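Local coordinates for bifunctional GH43-CE protein (Bacteroides eggerthii, PDB 6MLY) that probably releases xylose from xylan through its family 43 glycoside hydrolase part and is thought to carry a second, carbohydrate esterase activity in its C-terminal part, at residues D32-R37 with F263-E268; T41-S46 with I57-D62; C517-I522 with I536-M541; G571-D576 with K780-F785. All coordinates share one frame; numbering follows the deposited sequence.

In the fold
From the N terminus, contact 1 opens first, at residues 32-37, and closes only at 263-268, so 225 residues separate its two segments. Contact 2 falls within that span: it joins strands 41-45 and 56-60, and it touches contact 1 because strands 34-38 and 41-45 are neighbours in one sheet. Both belong to the glycoside hydrolase part. Contact 3 comes after this span and closes a short hairpin, 518-523 with 533-537, in the mixed sheet of the esterase-like part. Contact 4 then brings helices 563-577 and 775-789 together, with 203 residues between segments 571-576 and 780-785. Leu-575 on the first helix packs on Leu-538, linking contacts 3 and 4, while contacts 1 and 4 lie about 54 Å apart between centres.

Contact 1 (D32-R37 with F263-E268); sequences DMSMLR and FAYLFE. With EDO (1,2-ethanediol), chain F.
In the beta-propeller fold of family 43 glycoside hydrolases, Tyr-265 reaches from one sheet to the strand of another that carries Met-35. Its hydroxyl oxygen OH accepts the backbone N-H of Met-35, with N and OH 3.1 Å apart and an almost straight bond of 179°. Gln-203 OE1 is a second hydrogen-bond partner of that hydroxyl. CB of Met-35 sits over one face of the Tyr-265 ring, 3.5 Å from its centroid and displaced toward the rim. The rest of the methionine runs past the tyrosine in the opposite direction, bringing SD obliquely to 4.5 Å from the same centroid, a Met-aromatic contact. Met-33 O lies at the ring edge, in plane, while Met-33 CB packs 3.6 Å from Tyr-265 CD1. Tyr-265 and Met-35 connect strand 262-269, the middle one of a three-stranded sheet, with strand 34-38, an edge strand of a four-stranded antiparallel sheet; no backbone-to-backbone bond joins the two segments. Met-33, just ahead of strand 34-38, is bent at its last torsion (chi3 -71°), which turns CE toward the carbonyl oxygen of Leu-266. Beyond it, Asp-32 OD1 approaches the Phe-267 ring obliquely, 3.6 Å from CE2. Asp-32 OD2 accepts a hydrogen bond from O2 of an ethanediol, probably from the crystallisation liquor, at 2.7 Å. The Asp-32 side chain is about 6 Å from that of Asp-143, the predicted pKa-modulating residue.

Contact 2 (T41-S46 with I57-D62); sequences TYYMSS and IMKSND
Met-44 lies alongside Met-58, the two side chains pointing the same way, and its CE rests 3.6 Å from Met-58 SD. Met-58 stays extended beyond CG, whereas Met-44 bends at chi2 (-148°) and again at chi3 (132°), the latter setting CE against the neighbouring sulfur. The two residues form a hydrogen-bonded pair of the antiparallel strands: Met-58 N donates to Met-44 O at 2.7 Å, and the return bond from Met-44 N to Met-58 O is weak. At the next such pair, toward the start of strand 41-45, Tyr-42 N donates to Ser-60 O at 2.8 Å and Ser-60 N to Tyr-42 O at 3.0 Å. The intervening non-hydrogen-bonded pair, Tyr-43 with Lys-59, projects from the other face of this four-stranded antiparallel sheet, a blade of the family 43 beta-propeller with 41-45 and 56-60 as its inner strands. There the tyrosine and lysine run side by side, with ring atom CE1 of Tyr-43 3.8 Å from Lys-59 CB. The Thr-41 side chain crosses the same lysine at a slant, its CG2 4.0 Å from Lys-59 CE. Glu-128 OE1 receives both polar ends, as a salt bridge with Lys-59 NZ and a hydrogen bond with Tyr-43 OH. Sulfur and methyl packing thus joins the two methionines on one face, while on the other a shared carboxylate would partly balance the lysine's charge.

Contact 3 (C517-I522 with I536-M541); sequences CRWEDI and IYLPDM
Ile-536 pairs with Trp-519 through both backbone bonds of an antiparallel hydrogen-bonded pair: Ile-536 N donates to Trp-519 O at 2.7 Å, and Trp-519 N to Ile-536 O at 3.1 Å. Its CG2 meets the indole obliquely, 3.8 Å from Trp-519 CE3. Tyr-537 follows on the opposite face of the sheet, beside Arg-518, and the two side chains point the same way. CG of the arginine lies 3.6 Å from Tyr-537 CD2, and guanidinium and ring planes are 24° apart. Arg-518 grips Glu-520 side-on, NE and NH2 both binding the single oxygen OE2 in a salt bridge, with that oxygen close to the guanidinium plane; NH1 bonds instead to Phe-459 O. The strands form a beta hairpin at the edge of the mixed sheet of the alpha/beta-hydrolase-like part, 533-537 pairing on its other side with strand 579-584. Phe-567 of helix 563-577 stacks on the Tyr-537 ring. Leu-538 N then donates to Cys-517 O at 3.2 Å. On the tryptophan's side, Leu-538 CG approaches the indole edge in plane, 3.8 Å from Trp-519 CZ3, a position set by chi1 of -46°, which puts CG anti to the carbonyl carbon. The strand itself ends at Tyr-537; beyond Pro-539, OD1 of Asp-540 comes within 3.7 Å of Cys-517 SG.

Contact 4 (G571-D576 with K780-F785); sequences GKSLLD and KMIDFF
This is an apolar helix-to-helix contact in the alpha/beta-hydrolase-like part, where Leu-574 of helix 563-577 meets Ile-782 and its neighbours on helix 775-789, the last helix of the chain. The short segments run in broadly the same direction, 38° apart, with their axes 9.9 Å from each other at closest approach. Leu-574 CD2 and Ile-782 CD1 make the closest side-chain approach, 3.6 Å, as the two residues pass obliquely. Ile-782 CD1 also touches the backbone of the first helix, lying 3.8 Å from the carbonyl carbon C of Ser-573. That serine's hydroxyl is occupied within its own helix, bonded to Phe-570 O. Met-781 comes across Leu-574 at about a right angle; the bend at its chi3 (73°) carries CE to 4.1 Å from Leu-574 CG. From the next turn Phe-785 brings ring atom CD2 to 4.1 Å from Leu-574 CD2. Both Leu-574 and Phe-785 also touch Val-549 of strand 546-552 and Phe-579 of strand 579-584, which places the helices on one face of the central sheet. No hydrogen bond or charge pair crosses between the two segments, so the helices are held together here by hydrophobic burial and by the fit of branched and aromatic carbons.

Contact 1 (D32-R37 with F263-E268)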
loop_
_atom_site.group_PDB
_atom_site.type_symbol
_atom_site.label_atom_id
_atom_site.label_comp_id
_atom_site.label_asym_id
_atom_site.label_seq_id
_atom_site.Cartn_x
_atom_site.Cartn_y
_atom_site.Cartn_z
ATOM N N ASP A 32 6.756 17.436 13.615
ATOM C CA ASP A 32 6.739 18.577 14.530
ATOM C C ASP A 32 7.405 18.182 15.851
ATOM O O ASP A 32 6.764 18.154 16.904
ATOM C CB ASP A 32 5.318 19.090 14.758
ATOM C CG ASP A 32 4.597 19.499 13.487
ATOM O OD1 ASP A 32 5.170 19.311 12.389
ATOM O OD2 ASP A 32 3.460 19.998 13.604
ATOM N N MET A 33 8.700 17.867 15.761
ATOM C CA MET A 33 9.496 17.489 16.907
ATOM C C MET A 33 9.815 18.739 17.737
ATOM O O MET A 33 10.085 19.813 17.198
ATOM C CB MET A 33 10.810 16.830 16.475
ATOM C CG MET A 33 10.633 15.433 15.926
ATOM S SD MET A 33 12.204 14.679 15.429
ATOM C CE MET A 33 12.593 15.643 13.970
ATOM N N SER A 34 9.743 18.570 19.058
ATOM C CA SER A 34 10.324 19.470 20.025
ATOM C C SER A 34 11.238 18.634 20.925
ATOM O O SER A 34 10.759 17.806 21.692
ATOM C CB SER A 34 9.253 20.191 20.804
ATOM O OG SER A 34 9.795 21.236 21.599
ATOM N N MET A 35 12.551 18.850 20.790
ATOM C CA MET A 35 13.577 18.014 21.411
ATOM C C MET A 35 14.323 18.808 22.498
ATOM O O MET A 35 14.460 20.039 22.434
ATOM C CB MET A 35 14.576 17.534 20.353
ATOM C CG MET A 35 15.391 16.318 20.764
ATOM S SD MET A 35 16.387 15.677 19.389
ATOM C CE MET A 35 15.106 14.859 18.441
ATOM N N LEU A 36 14.797 18.083 23.512
ATOM C CA LEU A 36 15.720 18.642 24.473
ATOM C C LEU A 36 16.547 17.519 25.102
ATOM O O LEU A 36 16.221 16.325 24.965
ATOM C CB LEU A 36 14.967 19.465 25.532
ATOM C CG LEU A 36 13.891 18.746 26.347
ATOM C CD1 LEU A 36 14.495 17.790 27.364
ATOM C CD2 LEU A 36 13.007 19.754 27.056
ATOM N N ARG A 37 17.629 17.948 25.764
ATOM C CA ARG A 37 18.534 17.103 26.508
ATOM C C ARG A 37 18.401 17.447 27.991
ATOM O O ARG A 37 18.101 18.577 28.336
ATOM C CB ARG A 37 19.969 17.330 26.028
ATOM C CG ARG A 37 21.003 16.459 26.724
ATOM C CD ARG A 37 22.325 16.431 25.980
ATOM N NE ARG A 37 23.046 17.684 26.111
ATOM C CZ ARG A 37 23.660 18.069 27.224
ATOM N NH1 ARG A 37 23.695 17.252 28.263
ATOM N NH2 ARG A 37 24.220 19.264 27.300
ATOM N N PHE A 263 23.622 19.152 16.564
ATOM C CA PHE A 263 22.748 18.550 15.578
ATOM C C PHE A 263 21.510 19.435 15.404
ATOM O O PHE A 263 21.115 20.144 16.327
ATOM C CB PHE A 263 22.347 17.139 16.020
ATOM C CG PHE A 263 23.471 16.134 16.002
ATOM C CD1 PHE A 263 24.278 15.949 17.113
ATOM C CD2 PHE A 263 23.722 15.374 14.869
ATOM C CE1 PHE A 263 25.312 15.025 17.091
ATOM C CE2 PHE A 263 24.757 14.450 14.849
ATOM C CZ PHE A 263 25.551 14.278 15.959
ATOM N N ALA A 264 20.917 19.386 14.208
ATOM C CA ALA A 264 19.617 19.989 13.929
ATOM C C ALA A 264 18.596 18.872 13.708
ATOM O O ALA A 264 18.739 18.104 12.763
ATOM C CB ALA A 264 19.706 20.879 12.715
ATOM N N TYR A 265 17.589 18.780 14.585
ATOM C CA TYR A 265 16.500 17.819 14.397
ATOM C C TYR A 265 15.454 18.455 13.472
ATOM O O TYR A 265 14.972 19.553 13.752
ATOM C CB TYR A 265 15.926 17.341 15.734
ATOM C CG TYR A 265 15.270 18.391 16.593
ATOM C CD1 TYR A 265 13.925 18.690 16.460
ATOM C CD2 TYR A 265 15.991 19.065 17.566
ATOM C CE1 TYR A 265 13.317 19.644 17.258
ATOM C CE2 TYR A 265 15.401 20.027 18.372
ATOM C CZ TYR A 265 14.057 20.315 18.220
ATOM O OH TYR A 265 13.472 21.256 19.019
ATOM N N LEU A 266 15.166 17.759 12.358
ATOM C CA LEU A 266 14.279 18.211 11.272
ATOM C C LEU A 266 13.501 17.008 10.723
ATOM O O LEU A 266 13.754 15.871 11.122
ATOM C CB LEU A 266 15.123 18.835 10.155
ATOM C CG LEU A 266 16.114 19.922 10.564
ATOM C CD1 LEU A 266 17.167 20.120 9.481
ATOM C CD2 LEU A 266 15.396 21.231 10.862
ATOM N N PHE A 267 12.589 17.257 9.773
ATOM C CA PHE A 267 11.843 16.172 9.117
ATOM C C PHE A 267 11.593 16.479 7.634
ATOM O O PHE A 267 11.481 17.646 7.233
ATOM C CB PHE A 267 10.529 15.891 9.852
ATOM C CG PHE A 267 9.460 16.950 9.721
ATOM C CD1 PHE A 267 8.652 17.014 8.594
ATOM C CD2 PHE A 267 9.238 17.862 10.740
ATOM C CE1 PHE A 267 7.664 17.982 8.482
ATOM C CE2 PHE A 267 8.249 18.828 10.625
ATOM C CZ PHE A 267 7.464 18.889 9.499
ATOM N N GLU A 268 11.486 15.397 6.846
ATOM C CA GLU A 268 11.158 15.404 5.410
ATOM C C GLU A 268 9.720 14.908 5.233
ATOM O O GLU A 268 9.199 14.210 6.098
ATOM C CB GLU A 268 12.123 14.486 4.651
ATOM C CG GLU A 268 12.192 14.740 3.153
ATOM C CD GLU A 268 12.801 13.608 2.336
ATOM O OE1 GLU A 268 12.909 12.484 2.875
ATOM O OE2 GLU A 268 13.160 13.846 1.158
HETATM C C1 EDO F . 1.954 20.811 10.522
HETATM O O1 EDO F . 2.835 19.796 11.019
HETATM C C2 EDO F . 0.747 20.892 11.443
HETATM O O2 EDO F . 1.193 21.174 12.778
#

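Contact 2 (T41-S46 with I57-D62)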
loop_
_atom_site.group_PDB
_atom_site.type_symbol
_atom_site.label_atom_id
_atom_site.label_comp_id
_atom_site.label_asym_id
_atom_site.label_seq_id
_atom_site.Cartn_x
_atom_site.Cartn_y
_atom_site.Cartn_z
ATOM N N THR A 41 20.221 11.972 28.963
ATOM C CA THR A 41 18.949 11.608 28.334
ATOM C C THR A 41 18.564 12.639 27.268
ATOM O O THR A 41 18.940 13.798 27.361
ATOM C CB THR A 41 17.828 11.539 29.375
ATOM O OG1 THR A 41 18.300 10.782 30.488
ATOM C CG2 THR A 41 16.554 10.932 28.833
ATOM N N TYR A 42 17.808 12.192 26.261
ATOM C CA TYR A 42 17.164 13.066 25.285
ATOM C C TYR A 42 15.651 12.846 25.360
ATOM O O TYR A 42 15.197 11.742 25.629
ATOM C CB TYR A 42 17.679 12.789 23.872
ATOM C CG TYR A 42 19.143 13.075 23.652
ATOM C CD1 TYR A 42 20.093 12.077 23.796
ATOM C CD2 TYR A 42 19.582 14.339 23.283
ATOM C CE1 TYR A 42 21.441 12.327 23.590
ATOM C CE2 TYR A 42 20.927 14.606 23.073
ATOM C CZ TYR A 42 21.861 13.598 23.233
ATOM O OH TYR A 42 23.188 13.836 23.025
ATOM N N TYR A 43 14.878 13.911 25.136
ATOM C CA TYR A 43 13.428 13.831 25.140
ATOM C C TYR A 43 12.873 14.602 23.946
ATOM O O TYR A 43 13.503 15.521 23.442
ATOM C CB TYR A 43 12.850 14.378 26.445
ATOM C CG TYR A 43 12.994 13.452 27.624
ATOM C CD1 TYR A 43 12.283 12.264 27.683
ATOM C CD2 TYR A 43 13.825 13.771 28.687
ATOM C CE1 TYR A 43 12.401 11.409 28.767
ATOM C CE2 TYR A 43 13.954 12.928 29.778
ATOM C CZ TYR A 43 13.241 11.741 29.816
ATOM O OH TYR A 43 13.366 10.904 30.886
ATOM N N MET A 44 11.669 14.212 23.524
ATOM C CA MET A 44 11.075 14.712 22.301
ATOM C C MET A 44 9.556 14.499 22.340
ATOM O O MET A 44 9.089 13.366 22.452
ATOM C CB MET A 44 11.671 13.988 21.088
ATOM C CG MET A 44 10.886 14.187 19.806
ATOM S SD MET A 44 10.974 12.745 18.726
ATOM C CE MET A 44 9.237 12.555 18.337
ATOM N N SER A 45 8.812 15.613 22.258
ATOM C CA SER A 45 7.367 15.617 22.024
ATOM C C SER A 45 7.113 15.572 20.513
ATOM O O SER A 45 8.046 15.636 19.713
ATOM C CB SER A 45 6.711 16.814 22.679
ATOM O OG SER A 45 7.092 18.019 22.035
ATOM N N SER A 46 5.840 15.461 20.128
ATOM C CA SER A 46 5.489 15.076 18.760
ATOM C C SER A 46 4.015 15.383 18.471
ATOM O O SER A 46 3.234 15.647 19.384
ATOM C CB SER A 46 5.797 13.619 18.558
ATOM O OG SER A 46 6.023 13.338 17.193
ATOM N N ILE A 57 5.425 11.606 23.931
ATOM C CA ILE A 57 6.786 11.920 24.351
ATOM C C ILE A 57 7.646 10.677 24.110
ATOM O O ILE A 57 7.236 9.574 24.454
ATOM C CB ILE A 57 6.844 12.371 25.827
ATOM C CG1 ILE A 57 5.857 13.504 26.128
ATOM C CG2 ILE A 57 8.266 12.749 26.225
ATOM C CD1 ILE A 57 4.665 13.082 26.952
ATOM N N MET A 58 8.830 10.890 23.527
ATOM C CA MET A 58 9.785 9.838 23.205
ATOM C C MET A 58 11.107 10.110 23.928
ATOM O O MET A 58 11.553 11.244 23.983
ATOM C CB MET A 58 10.058 9.791 21.700
ATOM C CG MET A 58 8.853 9.405 20.877
ATOM S SD MET A 58 9.286 9.064 19.156
ATOM C CE MET A 58 7.647 8.949 18.442
ATOM N N LYS A 59 11.727 9.043 24.437
ATOM C CA LYS A 59 13.007 9.101 25.135
ATOM C C LYS A 59 14.088 8.468 24.250
ATOM O O LYS A 59 13.808 7.532 23.509
ATOM C CB LYS A 59 12.887 8.373 26.479
ATOM C CG LYS A 59 14.195 8.092 27.208
ATOM C CD LYS A 59 14.016 7.244 28.451
ATOM C CE LYS A 59 15.260 7.186 29.313
ATOM N NZ LYS A 59 14.931 7.114 30.758
ATOM N N SER A 60 15.317 8.990 24.346
ATOM C CA SER A 60 16.506 8.379 23.734
ATOM C C SER A 60 17.735 8.661 24.605
ATOM O O SER A 60 17.698 9.525 25.463
ATOM C CB SER A 60 16.717 8.860 22.320
ATOM O OG SER A 60 17.774 8.148 21.689
ATOM N N ASN A 61 18.804 7.891 24.380
ATOM C CA ASN A 61 20.068 8.037 25.098
ATOM C C ASN A 61 21.212 8.358 24.122
ATOM O O ASN A 61 22.300 8.744 24.562
ATOM C CB ASN A 61 20.374 6.786 25.929
ATOM C CG ASN A 61 19.755 6.824 27.310
ATOM O OD1 ASN A 61 20.079 7.698 28.119
ATOM N ND2 ASN A 61 18.880 5.873 27.598
ATOM N N ASP A 62 20.963 8.210 22.811
ATOM C CA ASP A 62 22.019 8.270 21.795
ATOM C C ASP A 62 21.614 9.139 20.588
ATOM O O ASP A 62 22.407 9.281 19.661
ATOM C CB ASP A 62 22.416 6.853 21.357
ATOM C CG ASP A 62 21.271 5.949 20.909
ATOM O OD1 ASP A 62 20.170 6.468 20.633
ATOM O OD2 ASP A 62 21.493 4.722 20.832
#

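Contact 3 (C517-I522 with I536-M541)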
loop_
_atom_site.group_PDB
_atom_site.type_symbol
_atom_site.label_atom_id
_atom_site.label_comp_id
_atom_site.label_asym_id
_atom_site.label_seq_id
_atom_site.Cartn_x
_atom_site.Cartn_y
_atom_site.Cartn_z
ATOM N N CYS A 517 7.063 -11.172 -2.656
ATOM C CA CYS A 517 6.442 -12.199 -3.485
ATOM C C CYS A 517 5.298 -11.574 -4.296
ATOM O O CYS A 517 4.477 -12.290 -4.859
ATOM C CB CYS A 517 5.879 -13.334 -2.634
ATOM S SG CYS A 517 7.087 -14.094 -1.519
ATOM N N ARG A 518 5.253 -10.235 -4.332
ATOM C CA ARG A 518 4.196 -9.464 -4.990
ATOM C C ARG A 518 4.757 -8.092 -5.374
ATOM O O ARG A 518 5.188 -7.335 -4.509
ATOM C CB ARG A 518 2.975 -9.280 -4.078
ATOM C CG ARG A 518 1.690 -9.917 -4.591
ATOM C CD ARG A 518 0.528 -9.830 -3.608
ATOM N NE ARG A 518 -0.417 -8.693 -3.812
ATOM C CZ ARG A 518 -1.464 -8.347 -2.951
ATOM N NH1 ARG A 518 -1.607 -9.032 -1.823
ATOM N NH2 ARG A 518 -2.375 -7.399 -3.267
ATOM N N TRP A 519 4.774 -7.810 -6.678
ATOM C CA TRP A 519 4.936 -6.468 -7.207
ATOM C C TRP A 519 3.788 -6.211 -8.180
ATOM O O TRP A 519 3.674 -6.913 -9.176
ATOM C CB TRP A 519 6.280 -6.297 -7.924
ATOM C CG TRP A 519 7.492 -6.664 -7.129
ATOM C CD1 TRP A 519 8.343 -5.808 -6.497
ATOM C CD2 TRP A 519 8.026 -7.985 -6.925
ATOM N NE1 TRP A 519 9.359 -6.503 -5.897
ATOM C CE2 TRP A 519 9.194 -7.840 -6.145
ATOM C CE3 TRP A 519 7.635 -9.271 -7.322
ATOM C CZ2 TRP A 519 9.964 -8.932 -5.746
ATOM C CZ3 TRP A 519 8.399 -10.350 -6.930
ATOM C CH2 TRP A 519 9.548 -10.180 -6.154
ATOM N N GLU A 520 2.943 -5.223 -7.887
ATOM C CA GLU A 520 1.848 -4.874 -8.784
ATOM C C GLU A 520 2.139 -3.519 -9.438
ATOM O O GLU A 520 3.027 -2.794 -9.004
ATOM C CB GLU A 520 0.517 -4.873 -8.033
ATOM C CG GLU A 520 0.099 -6.254 -7.558
ATOM C CD GLU A 520 -1.298 -6.335 -6.950
ATOM O OE1 GLU A 520 -2.199 -5.615 -7.435
ATOM O OE2 GLU A 520 -1.478 -7.113 -5.981
ATOM N N ASP A 521 1.378 -3.214 -10.494
ATOM C CA ASP A 521 1.487 -1.981 -11.275
ATOM C C ASP A 521 2.962 -1.651 -11.547
ATOM O O ASP A 521 3.424 -0.553 -11.244
ATOM C CB ASP A 521 0.752 -0.830 -10.580
ATOM C CG ASP A 521 -0.756 -0.859 -10.772
ATOM O OD1 ASP A 521 -1.194 -1.037 -11.923
ATOM O OD2 ASP A 521 -1.482 -0.694 -9.771
ATOM N N ILE A 522 3.688 -2.618 -12.118
ATOM C CA ILE A 522 5.037 -2.415 -12.640
ATOM C C ILE A 522 4.902 -2.038 -14.120
ATOM O O ILE A 522 4.120 -2.650 -14.840
ATOM C CB ILE A 522 5.906 -3.678 -12.450
ATOM C CG1 ILE A 522 6.137 -4.010 -10.971
ATOM C CG2 ILE A 522 7.220 -3.561 -13.212
ATOM C CD1 ILE A 522 7.241 -3.210 -10.313
ATOM N N ILE A 536 3.592 -8.959 -10.909
ATOM C CA ILE A 536 4.423 -10.152 -10.701
ATOM C C ILE A 536 3.995 -10.827 -9.392
ATOM O O ILE A 536 3.622 -10.143 -8.444
ATOM C CB ILE A 536 5.922 -9.793 -10.717
ATOM C CG1 ILE A 536 6.293 -9.023 -11.988
ATOM C CG2 ILE A 536 6.785 -11.039 -10.538
ATOM C CD1 ILE A 536 7.752 -8.652 -12.079
ATOM N N TYR A 537 4.036 -12.168 -9.379
ATOM C CA TYR A 537 3.706 -13.005 -8.223
ATOM C C TYR A 537 4.636 -14.221 -8.192
ATOM O O TYR A 537 4.702 -14.958 -9.177
ATOM C CB TYR A 537 2.277 -13.544 -8.313
ATOM C CG TYR A 537 1.178 -12.516 -8.380
ATOM C CD1 TYR A 537 0.731 -12.020 -9.596
ATOM C CD2 TYR A 537 0.551 -12.069 -7.227
ATOM C CE1 TYR A 537 -0.299 -11.093 -9.665
ATOM C CE2 TYR A 537 -0.473 -11.136 -7.276
ATOM C CZ TYR A 537 -0.902 -10.649 -8.499
ATOM O OH TYR A 537 -1.910 -9.729 -8.542
ATOM N N LEU A 538 5.326 -14.439 -7.065
ATOM C CA LEU A 538 6.151 -15.643 -6.874
ATOM C C LEU A 538 5.478 -16.579 -5.872
ATOM O O LEU A 538 4.717 -16.132 -5.015
ATOM C CB LEU A 538 7.548 -15.259 -6.377
ATOM C CG LEU A 538 8.225 -14.098 -7.101
ATOM C CD1 LEU A 538 9.657 -13.919 -6.611
ATOM C CD2 LEU A 538 8.197 -14.285 -8.608
ATOM N N PRO A 539 5.748 -17.903 -5.943
ATOM C CA PRO A 539 5.387 -18.822 -4.864
ATOM C C PRO A 539 6.199 -18.469 -3.613
ATOM O O PRO A 539 7.362 -18.087 -3.737
ATOM C CB PRO A 539 5.780 -20.216 -5.373
ATOM C CG PRO A 539 6.004 -20.038 -6.866
ATOM C CD PRO A 539 6.411 -18.592 -7.058
ATOM N N ASP A 540 5.583 -18.616 -2.435
ATOM C CA ASP A 540 6.199 -18.213 -1.173
ATOM C C ASP A 540 7.184 -19.290 -0.689
ATOM O O ASP A 540 7.914 -19.056 0.269
ATOM C CB ASP A 540 5.138 -17.887 -0.119
ATOM C CG ASP A 540 5.507 -16.713 0.777
ATOM O OD1 ASP A 540 6.696 -16.600 1.144
ATOM O OD2 ASP A 540 4.606 -15.909 1.091
ATOM N N MET A 541 7.201 -20.461 -1.345
ATOM C CA MET A 541 8.217 -21.500 -1.110
ATOM C C MET A 541 9.579 -20.990 -1.606
ATOM O O MET A 541 9.788 -20.883 -2.811
ATOM C CB MET A 541 7.855 -22.798 -1.843
#

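Contact 4 (G571-D576 with K780-F785)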
loop_
_atom_site.group_PDB
_atom_site.type_symbol
_atom_site.label_atom_id
_atom_site.label_comp_id
_atom_site.label_asym_id
_atom_site.label_seq_id
_atom_site.Cartn_x
_atom_site.Cartn_y
_atom_site.Cartn_z
ATOM N N GLY A 571 -4.207 -17.494 -11.214
ATOM C CA GLY A 571 -3.148 -17.193 -10.232
ATOM C C GLY A 571 -2.867 -18.305 -9.233
ATOM O O GLY A 571 -1.805 -18.925 -9.279
ATOM N N LYS A 572 -3.810 -18.533 -8.312
ATOM C CA LYS A 572 -3.608 -19.416 -7.153
ATOM C C LYS A 572 -3.107 -20.801 -7.597
ATOM O O LYS A 572 -2.169 -21.344 -7.008
ATOM C CB LYS A 572 -4.905 -19.543 -6.348
ATOM N N SER A 573 -3.733 -21.363 -8.638
ATOM C CA SER A 573 -3.492 -22.754 -9.059
ATOM C C SER A 573 -2.084 -22.913 -9.651
ATOM O O SER A 573 -1.412 -23.915 -9.395
ATOM C CB SER A 573 -4.554 -23.219 -10.020
ATOM O OG SER A 573 -4.794 -22.239 -11.017
ATOM N N LEU A 574 -1.649 -21.927 -10.443
ATOM C CA LEU A 574 -0.293 -21.911 -11.000
ATOM C C LEU A 574 0.738 -21.774 -9.870
ATOM O O LEU A 574 1.785 -22.424 -9.909
ATOM C CB LEU A 574 -0.162 -20.751 -11.992
ATOM C CG LEU A 574 -0.646 -21.029 -13.412
ATOM C CD1 LEU A 574 -0.809 -19.733 -14.189
ATOM C CD2 LEU A 574 0.309 -21.967 -14.135
ATOM N N LEU A 575 0.428 -20.923 -8.880
ATOM C CA LEU A 575 1.340 -20.582 -7.775
ATOM C C LEU A 575 1.620 -21.806 -6.890
ATOM O O LEU A 575 2.728 -21.938 -6.363
ATOM C CB LEU A 575 0.736 -19.435 -6.957
ATOM C CG LEU A 575 0.945 -18.036 -7.537
ATOM C CD1 LEU A 575 -0.048 -17.043 -6.951
ATOM C CD2 LEU A 575 2.372 -17.557 -7.313
ATOM N N ASP A 576 0.622 -22.683 -6.723
ATOM C CA ASP A 576 0.745 -23.885 -5.884
ATOM C C ASP A 576 1.684 -24.912 -6.540
ATOM O O ASP A 576 2.324 -25.700 -5.840
ATOM C CB ASP A 576 -0.623 -24.517 -5.608
ATOM C CG ASP A 576 -1.563 -23.658 -4.776
ATOM O OD1 ASP A 576 -1.129 -23.167 -3.716
ATOM O OD2 ASP A 576 -2.728 -23.496 -5.191
ATOM N N LYS A 780 -5.401 -29.504 -15.893
ATOM C CA LYS A 780 -4.701 -29.922 -17.104
ATOM C C LYS A 780 -3.770 -28.807 -17.590
ATOM O O LYS A 780 -2.714 -29.091 -18.146
ATOM C CB LYS A 780 -5.690 -30.339 -18.193
ATOM C CG LYS A 780 -6.138 -31.791 -18.102
ATOM C CD LYS A 780 -7.226 -32.140 -19.075
ATOM C CE LYS A 780 -7.619 -33.598 -19.018
ATOM N NZ LYS A 780 -8.615 -33.916 -20.067
ATOM N N MET A 781 -4.173 -27.550 -17.379
ATOM C CA MET A 781 -3.343 -26.385 -17.706
ATOM C C MET A 781 -2.027 -26.454 -16.918
ATOM O O MET A 781 -0.944 -26.259 -17.478
ATOM C CB MET A 781 -4.063 -25.077 -17.363
ATOM C CG MET A 781 -3.288 -23.839 -17.768
ATOM S SD MET A 781 -4.145 -22.316 -17.334
ATOM C CE MET A 781 -3.916 -22.320 -15.555
ATOM N N ILE A 782 -2.151 -26.739 -15.617
ATOM C CA ILE A 782 -1.029 -26.801 -14.683
ATOM C C ILE A 782 -0.094 -27.948 -15.099
ATOM O O ILE A 782 1.110 -27.745 -15.255
ATOM C CB ILE A 782 -1.537 -26.961 -13.233
ATOM C CG1 ILE A 782 -2.520 -25.856 -12.830
ATOM C CG2 ILE A 782 -0.374 -27.049 -12.254
ATOM C CD1 ILE A 782 -2.027 -24.452 -13.096
ATOM N N ASP A 783 -0.667 -29.143 -15.292
ATOM C CA ASP A 783 0.094 -30.365 -15.570
ATOM C C ASP A 783 0.880 -30.230 -16.881
ATOM O O ASP A 783 1.975 -30.786 -17.005
ATOM C CB ASP A 783 -0.826 -31.586 -15.610
ATOM C CG ASP A 783 -1.307 -32.032 -14.241
ATOM O OD1 ASP A 783 -0.891 -31.416 -13.244
ATOM O OD2 ASP A 783 -2.090 -32.998 -14.183
ATOM N N PHE A 784 0.307 -29.497 -17.847
ATOM C CA PHE A 784 0.931 -29.254 -19.153
ATOM C C PHE A 784 2.127 -28.302 -18.989
ATOM O O PHE A 784 3.241 -28.624 -19.413
ATOM C CB PHE A 784 -0.106 -28.733 -20.154
ATOM C CG PHE A 784 0.473 -28.169 -21.427
ATOM C CD1 PHE A 784 1.357 -28.910 -22.196
ATOM C CD2 PHE A 784 0.131 -26.899 -21.861
ATOM C CE1 PHE A 784 1.898 -28.385 -23.359
ATOM C CE2 PHE A 784 0.668 -26.376 -23.025
ATOM C CZ PHE A 784 1.551 -27.119 -23.771
ATOM N N PHE A 785 1.896 -27.141 -18.362
ATOM C CA PHE A 785 2.966 -26.158 -18.132
ATOM C C PHE A 785 4.109 -26.810 -17.335
ATOM O O PHE A 785 5.284 -26.545 -17.614
ATOM C CB PHE A 785 2.418 -24.896 -17.457
ATOM C CG PHE A 785 1.671 -23.953 -18.371
ATOM C CD1 PHE A 785 2.200 -23.571 -19.597
ATOM C CD2 PHE A 785 0.444 -23.423 -17.996
ATOM C CE1 PHE A 785 1.512 -22.699 -20.429
ATOM C CE2 PHE A 785 -0.241 -22.549 -18.829
ATOM C CZ PHE A 785 0.296 -22.184 -20.042
#